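Local coordinates for effector protein HopAB2 (Pseudomonas syringae, PDB 2FD4), which acts as a secreted virulence factor whose C-terminal domain, contained in this structure, is an E3 ubiquitin ligase that helps suppress plant programmed cell death, at residues A[15-20]-A[112-117]. Residues are numbered along the deposited sequence; the frame is centred on the assembly and turned at random.
Sequences SQLRTI and NIAKYA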
# COMPACT_ATOMS: atom_id res chain seq x y z
N SER A 15 -5.09 0.16 8.76
CA SER A 15 -5.77 1.24 9.52
C SER A 15 -4.92 2.14 10.42
O SER A 15 -5.42 3.14 10.92
CB SER A 15 -6.88 0.64 10.38
OG SER A 15 -7.84 0.12 9.54
N GLN A 16 -3.69 1.73 10.67
CA GLN A 16 -2.73 2.46 11.46
C GLN A 16 -1.76 3.29 10.67
O GLN A 16 -0.89 3.94 11.22
CB GLN A 16 -1.93 1.45 12.27
CG GLN A 16 -2.82 0.62 13.12
CD GLN A 16 -2.21 -0.63 13.63
OE1 GLN A 16 -1.74 -1.48 12.89
NE2 GLN A 16 -2.29 -0.79 14.97
N LEU A 17 -1.86 3.20 9.36
CA LEU A 17 -0.88 3.85 8.50
C LEU A 17 -1.08 5.33 8.56
O LEU A 17 -2.19 5.81 8.76
CB LEU A 17 -1.05 3.37 7.07
CG LEU A 17 -0.69 1.91 6.76
CD1 LEU A 17 -0.89 1.64 5.28
CD2 LEU A 17 0.68 1.57 7.12
N ARG A 18 0.01 6.05 8.32
CA ARG A 18 -0.07 7.48 7.96
C ARG A 18 -0.96 7.58 6.74
O ARG A 18 -1.04 6.64 5.93
CB ARG A 18 1.30 8.05 7.61
CG ARG A 18 2.23 8.17 8.83
CD ARG A 18 3.61 8.52 8.42
NE ARG A 18 4.30 7.35 7.86
CZ ARG A 18 5.54 7.33 7.43
NH1 ARG A 18 6.30 8.42 7.47
NH2 ARG A 18 6.03 6.18 6.95
N THR A 19 -1.62 8.72 6.60
CA THR A 19 -2.58 8.89 5.52
C THR A 19 -2.20 10.02 4.58
O THR A 19 -1.42 10.91 4.91
CB THR A 19 -4.00 9.09 6.03
OG1 THR A 19 -4.14 10.36 6.72
CG2 THR A 19 -4.39 7.92 6.93
N ILE A 20 -2.73 9.92 3.37
CA ILE A 20 -2.59 10.90 2.36
C ILE A 20 -3.95 11.02 1.76
O ILE A 20 -4.55 10.05 1.42
CB ILE A 20 -1.57 10.50 1.30
CG1 ILE A 20 -0.18 10.34 1.91
CG2 ILE A 20 -1.49 11.54 0.20
CD1 ILE A 20 0.79 9.65 0.93
N ASN A 112 8.54 -3.24 9.30
CA ASN A 112 8.79 -1.88 8.81
C ASN A 112 7.79 -1.33 7.77
O ASN A 112 7.96 -0.23 7.24
CB ASN A 112 10.21 -1.78 8.24
CG ASN A 112 10.40 -2.56 6.92
OD1 ASN A 112 9.57 -3.37 6.51
ND2 ASN A 112 11.54 -2.30 6.24
N ILE A 113 6.69 -2.05 7.48
CA ILE A 113 5.81 -1.61 6.38
C ILE A 113 5.25 -0.19 6.64
O ILE A 113 5.08 0.62 5.72
CB ILE A 113 4.65 -2.64 6.16
CG1 ILE A 113 3.77 -2.21 4.99
CG2 ILE A 113 3.84 -2.81 7.39
CD1 ILE A 113 4.46 -2.17 3.69
N ALA A 114 5.03 0.15 7.90
CA ALA A 114 4.38 1.43 8.22
C ALA A 114 5.31 2.62 7.94
O ALA A 114 4.84 3.74 7.79
CB ALA A 114 3.94 1.46 9.62
N LYS A 115 6.60 2.34 7.81
CA LYS A 115 7.62 3.35 7.45
C LYS A 115 7.60 3.62 5.94
O LYS A 115 8.16 4.66 5.46
CB LYS A 115 9.00 2.88 7.87
CG LYS A 115 9.17 2.63 9.36
CD LYS A 115 10.58 2.19 9.71
CE LYS A 115 10.60 1.44 11.08
NZ LYS A 115 11.98 0.93 11.44
N TYR A 116 6.97 2.71 5.19
CA TYR A 116 6.93 2.86 3.77
C TYR A 116 5.56 3.11 3.22
O TYR A 116 5.50 3.67 2.14
CB TYR A 116 7.47 1.59 3.07
CG TYR A 116 8.95 1.33 3.15
CD1 TYR A 116 9.77 1.65 2.08
CD2 TYR A 116 9.50 0.64 4.20
CE1 TYR A 116 11.07 1.38 2.10
CE2 TYR A 116 10.85 0.33 4.22
CZ TYR A 116 11.62 0.72 3.14
OH TYR A 116 12.96 0.47 3.07
N ALA A 117 4.50 2.61 3.87
CA ALA A 117 3.14 2.60 3.27
C ALA A 117 2.26 3.72 3.83
O ALA A 117 2.30 4.02 5.03
CB ALA A 117 2.47 1.26 3.46
O HOH W 1 2.71 4.87 7.55
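NH2 of R18 donates to the carbonyl oxygen of A114 at 2.8 Å, with an N-H...O angle of 148°, meeting a lone pair in the carbonyl plane, with the acceptor 21° out of the guanidinium plane. The same nitrogen lies 3.0 Å from K115 O, so two successive carbonyls of the short helix at about 113-116 face one edge of the guanidinium, where their partial negative charge should suit a cation. Arginine fits because its planar guanidinium carries N-H groups along its rim: NH1 reaches Q73 O, while the bend of the chain at chi3 (-77°) puts NE beside a water, to which it donates at 3.0 Å. That water also accepts from the backbone N of R18 and donates to A117 O at 2.7 Å. It therefore bridges the backbones of R18 and A117, which lie too far apart at N and O to bond directly. Beside these polar bonds, L17 supplies the apolar part of the contact. Its CD1 packs against CB of A117 at 3.8 Å, and CD2 lies 3.9 Å from CA of A114; small alanines let the branched leucine tip come close to the backbone. I62 and M88 also touch L17, extending the packing to strand 61-65 and helix 88-97. Backbone hydrogen bonds join R119 to both R18 and I20. The water thus stands between the backbones where the parallel pairing of 18-21 with 117-121 begins, at an outer strand of the mixed sheet of this RING finger/U-box-type E3 ligase domain.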